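PDB 1VLU: gamma-glutamyl phosphate reductase from Saccharomyces cerevisiae, which catalyses the NADPH-dependent reduction of gamma-glutamyl phosphate to glutamate semialdehyde and phosphate, the second step of proline biosynthesis from glutamate. Local coordinates for residues 37-48 / 177-187. Sequence-based numbering, arbitrary orientation.
Sequences GRSDILYKIHDA and TIAQFQSETGV
Ile41 packs as a knob into a hole formed by Thr177, Ile178, Phe181 and Thr185. Its CG1 is anti to the backbone N (chi1 -160°), which carries CD1 to 3.8 Å from Phe181 CB, while CG2 turns to Val187 CG2 at 3.9 Å. Thr177 returns the fit, seated among Ile41, Lys44, Ile45 and Ala48. Its methyl CG2 lies 3.7 Å from Lys44 CB, and its hydroxyl bonds back to Ile173 O. The aliphatic part of Lys44 crosses the Phe181 ring, with CD 4.0 Å from the ring centroid in a CH-pi contact. Segments 37-48 and 177-185, on helices 35-51 and 164-185 of the aldehyde dehydrogenase-like fold, run roughly antiparallel, their axes at 148°. Helix 139-151 also touches Ile41. At the C-terminal end of helix 164-185 the backbones come close in a CA-H...O contact, Gly37 CA to Thr185 O 3.5 Å. The charges form a network. Lys44 NZ makes a salt bridge to Asp40 OD1 at 2.8 Å, on its syn side, and a weaker one to Glu184 OE2 at 3.4 Å. Asp40 OD2 and Glu184 OE2, two acceptors of like charge, lie 3.0 Å apart; Lys44 probably eases their repulsion. With an alanine here, the Phe181 face would probably lose its CH-pi partner, and both carboxylates their shared counter-charge.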
loop_
_atom_site.group_PDB
_atom_site.type_symbol
_atom_site.label_atom_id
_atom_site.label_comp_id
_atom_site.label_asym_id
_atom_site.label_seq_id
_atom_site.Cartn_x
_atom_site.Cartn_y
_atom_site.Cartn_z
ATOM N N GLY A 37 -30.634 -8.119 -10.256
ATOM C CA GLY A 37 -29.748 -8.021 -11.415
ATOM C C GLY A 37 -28.477 -8.840 -11.255
ATOM O O GLY A 37 -28.069 -9.548 -12.169
ATOM N N ARG A 38 -27.846 -8.747 -10.089
ATOM C CA ARG A 38 -26.656 -9.542 -9.805
ATOM C C ARG A 38 -26.955 -11.045 -9.680
ATOM O O ARG A 38 -26.179 -11.867 -10.143
ATOM C CB ARG A 38 -25.934 -9.020 -8.564
ATOM C CG ARG A 38 -25.211 -7.685 -8.764
ATOM C CD ARG A 38 -24.534 -7.212 -7.464
ATOM N NE ARG A 38 -25.425 -6.444 -6.603
ATOM C CZ ARG A 38 -25.847 -6.815 -5.395
ATOM N NH1 ARG A 38 -25.467 -7.957 -4.855
ATOM N NH2 ARG A 38 -26.668 -6.029 -4.720
ATOM N N SER A 39 -28.073 -11.407 -9.060
ATOM C CA SER A 39 -28.464 -12.806 -8.951
ATOM C C SER A 39 -28.899 -13.392 -10.298
ATOM O O SER A 39 -28.661 -14.565 -10.577
ATOM C CB SER A 39 -29.592 -12.965 -7.938
ATOM O OG SER A 39 -29.234 -12.383 -6.700
ATOM N N ASP A 40 -29.536 -12.558 -11.118
ATOM C CA ASP A 40 -30.067 -12.963 -12.410
ATOM C C ASP A 40 -28.965 -13.402 -13.359
ATOM O O ASP A 40 -29.073 -14.449 -14.003
ATOM C CB ASP A 40 -30.860 -11.818 -13.038
ATOM C CG ASP A 40 -31.629 -12.246 -14.279
ATOM O OD1 ASP A 40 -32.082 -13.421 -14.334
ATOM O OD2 ASP A 40 -31.792 -11.404 -15.195
ATOM N N ILE A 41 -27.908 -12.605 -13.455
ATOM C CA ILE A 41 -26.786 -12.960 -14.310
ATOM C C ILE A 41 -26.153 -14.285 -13.856
ATOM O O ILE A 41 -25.616 -15.019 -14.676
ATOM C CB ILE A 41 -25.720 -11.802 -14.440
ATOM C CG1 ILE A 41 -24.820 -11.981 -15.684
ATOM C CG2 ILE A 41 -24.850 -11.697 -13.184
ATOM C CD1 ILE A 41 -25.555 -12.251 -17.018
ATOM N N LEU A 42 -26.231 -14.600 -12.563
ATOM C CA LEU A 42 -25.686 -15.868 -12.064
ATOM C C LEU A 42 -26.498 -17.077 -12.535
ATOM O O LEU A 42 -25.935 -18.145 -12.776
ATOM C CB LEU A 42 -25.528 -15.861 -10.533
ATOM C CG LEU A 42 -24.500 -14.911 -9.902
ATOM C CD1 LEU A 42 -24.270 -15.293 -8.457
ATOM C CD2 LEU A 42 -23.177 -14.899 -10.707
ATOM N N TYR A 43 -27.809 -16.898 -12.674
ATOM C CA TYR A 43 -28.701 -17.933 -13.200
ATOM C C TYR A 43 -28.465 -18.176 -14.678
ATOM O O TYR A 43 -28.477 -19.317 -15.122
ATOM C CB TYR A 43 -30.173 -17.586 -12.949
ATOM C CG TYR A 43 -30.615 -17.741 -11.505
ATOM C CD1 TYR A 43 -30.448 -18.958 -10.821
ATOM C CD2 TYR A 43 -31.208 -16.680 -10.823
ATOM C CE1 TYR A 43 -30.855 -19.106 -9.491
ATOM C CE2 TYR A 43 -31.619 -16.813 -9.498
ATOM C CZ TYR A 43 -31.436 -18.027 -8.839
ATOM O OH TYR A 43 -31.851 -18.155 -7.531
ATOM N N LYS A 44 -28.256 -17.103 -15.431
ATOM C CA LYS A 44 -27.948 -17.195 -16.853
ATOM C C LYS A 44 -26.601 -17.899 -17.082
ATOM O O LYS A 44 -26.472 -18.719 -17.999
ATOM C CB LYS A 44 -27.923 -15.798 -17.504
ATOM C CG LYS A 44 -29.160 -14.935 -17.293
ATOM C CD LYS A 44 -30.380 -15.493 -17.986
ATOM C CE LYS A 44 -31.506 -14.467 -18.055
ATOM N NZ LYS A 44 -32.422 -14.510 -16.883
ATOM N N ILE A 45 -25.609 -17.568 -16.253
ATOM C CA ILE A 45 -24.263 -18.154 -16.331
ATOM C C ILE A 45 -24.278 -19.640 -15.979
ATOM O O ILE A 45 -23.581 -20.435 -16.617
ATOM C CB ILE A 45 -23.224 -17.384 -15.427
ATOM C CG1 ILE A 45 -22.885 -16.019 -16.036
ATOM C CG2 ILE A 45 -21.924 -18.193 -15.254
ATOM C CD1 ILE A 45 -22.058 -15.124 -15.115
ATOM N N HIS A 46 -25.061 -20.002 -14.960
ATOM C CA HIS A 46 -25.298 -21.404 -14.593
ATOM C C HIS A 46 -25.865 -22.170 -15.785
ATOM O O HIS A 46 -25.449 -23.300 -16.065
ATOM C CB HIS A 46 -26.257 -21.506 -13.395
ATOM C CG HIS A 46 -26.901 -22.854 -13.249
ATOM N ND1 HIS A 46 -26.579 -23.731 -12.234
ATOM C CD2 HIS A 46 -27.840 -23.481 -13.999
ATOM C CE1 HIS A 46 -27.292 -24.836 -12.362
ATOM N NE2 HIS A 46 -28.066 -24.710 -13.426
ATOM N N ASP A 47 -26.818 -21.547 -16.482
ATOM C CA ASP A 47 -27.500 -22.164 -17.633
ATOM C C ASP A 47 -26.549 -22.310 -18.818
ATOM O O ASP A 47 -26.502 -23.359 -19.469
ATOM C CB ASP A 47 -28.727 -21.337 -18.034
ATOM C CG ASP A 47 -29.846 -21.368 -16.975
ATOM O OD1 ASP A 47 -29.737 -22.109 -15.964
ATOM O OD2 ASP A 47 -30.852 -20.635 -17.161
ATOM N N ALA A 48 -25.784 -21.258 -19.084
ATOM C CA ALA A 48 -24.825 -21.273 -20.176
ATOM C C ALA A 48 -23.735 -22.329 -19.964
ATOM O O ALA A 48 -23.329 -22.989 -20.910
ATOM C CB ALA A 48 -24.217 -19.896 -20.363
ATOM N N THR A 177 -21.956 -14.535 -21.961
ATOM C CA THR A 177 -23.207 -14.430 -21.221
ATOM C C THR A 177 -23.330 -13.049 -20.590
ATOM O O THR A 177 -24.406 -12.455 -20.610
ATOM C CB THR A 177 -23.353 -15.538 -20.141
ATOM O OG1 THR A 177 -23.172 -16.816 -20.757
ATOM C CG2 THR A 177 -24.746 -15.502 -19.464
ATOM N N ILE A 178 -22.236 -12.535 -20.034
ATOM C CA ILE A 178 -22.272 -11.202 -19.445
ATOM C C ILE A 178 -22.589 -10.145 -20.528
ATOM O O ILE A 178 -23.400 -9.251 -20.311
ATOM C CB ILE A 178 -20.980 -10.871 -18.643
ATOM C CG1 ILE A 178 -20.873 -11.791 -17.424
ATOM C CG2 ILE A 178 -21.006 -9.428 -18.160
ATOM C CD1 ILE A 178 -19.690 -11.521 -16.518
ATOM N N ALA A 179 -21.958 -10.266 -21.689
ATOM C CA ALA A 179 -22.214 -9.358 -22.816
ATOM C C ALA A 179 -23.671 -9.451 -23.294
ATOM O O ALA A 179 -24.355 -8.438 -23.430
ATOM C CB ALA A 179 -21.248 -9.649 -23.962
ATOM N N GLN A 180 -24.136 -10.677 -23.515
ATOM C CA GLN A 180 -25.483 -10.958 -24.000
ATOM C C GLN A 180 -26.619 -10.407 -23.117
ATOM O O GLN A 180 -27.672 -10.016 -23.627
ATOM C CB GLN A 180 -25.636 -12.473 -24.157
ATOM C CG GLN A 180 -26.899 -12.943 -24.856
ATOM C CD GLN A 180 -26.998 -14.464 -24.902
ATOM O OE1 GLN A 180 -28.080 -15.018 -25.104
ATOM N NE2 GLN A 180 -25.867 -15.146 -24.704
ATOM N N PHE A 181 -26.416 -10.386 -21.803
ATOM C CA PHE A 181 -27.491 -10.029 -20.873
ATOM C C PHE A 181 -27.286 -8.715 -20.106
ATOM O O PHE A 181 -28.023 -8.431 -19.172
ATOM C CB PHE A 181 -27.765 -11.192 -19.917
ATOM C CG PHE A 181 -28.366 -12.394 -20.586
ATOM C CD1 PHE A 181 -29.712 -12.404 -20.956
ATOM C CD2 PHE A 181 -27.591 -13.518 -20.851
ATOM C CE1 PHE A 181 -30.279 -13.521 -21.584
ATOM C CE2 PHE A 181 -28.145 -14.645 -21.482
ATOM C CZ PHE A 181 -29.494 -14.647 -21.847
ATOM N N GLN A 182 -26.310 -7.912 -20.530
ATOM C CA GLN A 182 -25.981 -6.628 -19.890
ATOM C C GLN A 182 -27.159 -5.655 -19.766
ATOM O O GLN A 182 -27.406 -5.111 -18.684
ATOM C CB GLN A 182 -24.831 -5.957 -20.638
ATOM C CG GLN A 182 -24.320 -4.672 -20.024
ATOM C CD GLN A 182 -22.987 -4.246 -20.627
ATOM O OE1 GLN A 182 -22.099 -3.769 -19.924
ATOM N NE2 GLN A 182 -22.839 -4.430 -21.936
ATOM N N SER A 183 -27.867 -5.431 -20.875
ATOM C CA SER A 183 -29.028 -4.526 -20.912
ATOM C C SER A 183 -30.189 -5.021 -20.038
ATOM O O SER A 183 -30.952 -4.223 -19.486
ATOM C CB SER A 183 -29.493 -4.308 -22.350
ATOM O OG SER A 183 -29.672 -5.549 -23.014
ATOM N N GLU A 184 -30.306 -6.336 -19.901
ATOM C CA GLU A 184 -31.307 -6.930 -19.030
ATOM C C GLU A 184 -30.923 -6.888 -17.538
ATOM O O GLU A 184 -31.789 -6.665 -16.690
ATOM C CB GLU A 184 -31.606 -8.367 -19.471
ATOM C CG GLU A 184 -32.700 -9.051 -18.646
ATOM C CD GLU A 184 -32.851 -10.539 -18.943
ATOM O OE1 GLU A 184 -32.998 -10.914 -20.138
ATOM O OE2 GLU A 184 -32.837 -11.328 -17.966
ATOM N N THR A 185 -29.644 -7.100 -17.217
ATOM C CA THR A 185 -29.218 -7.298 -15.812
ATOM C C THR A 185 -28.552 -6.074 -15.168
ATOM O O THR A 185 -28.629 -5.879 -13.961
ATOM C CB THR A 185 -28.266 -8.502 -15.661
ATOM O OG1 THR A 185 -27.084 -8.291 -16.457
ATOM C CG2 THR A 185 -28.960 -9.807 -16.062
ATOM N N GLY A 186 -27.907 -5.252 -15.987
ATOM C CA GLY A 186 -27.177 -4.101 -15.500
ATOM C C GLY A 186 -25.723 -4.439 -15.261
ATOM O O GLY A 186 -24.887 -3.553 -15.229
ATOM N N VAL A 187 -25.429 -5.728 -15.109
ATOM C CA VAL A 187 -24.081 -6.218 -14.794
ATOM C C VAL A 187 -23.146 -5.988 -15.978
ATOM O O VAL A 187 -23.305 -6.600 -17.030
ATOM C CB VAL A 187 -24.101 -7.707 -14.337
ATOM C CG1 VAL A 187 -22.686 -8.261 -14.169
ATOM C CG2 VAL A 187 -24.891 -7.845 -13.037
#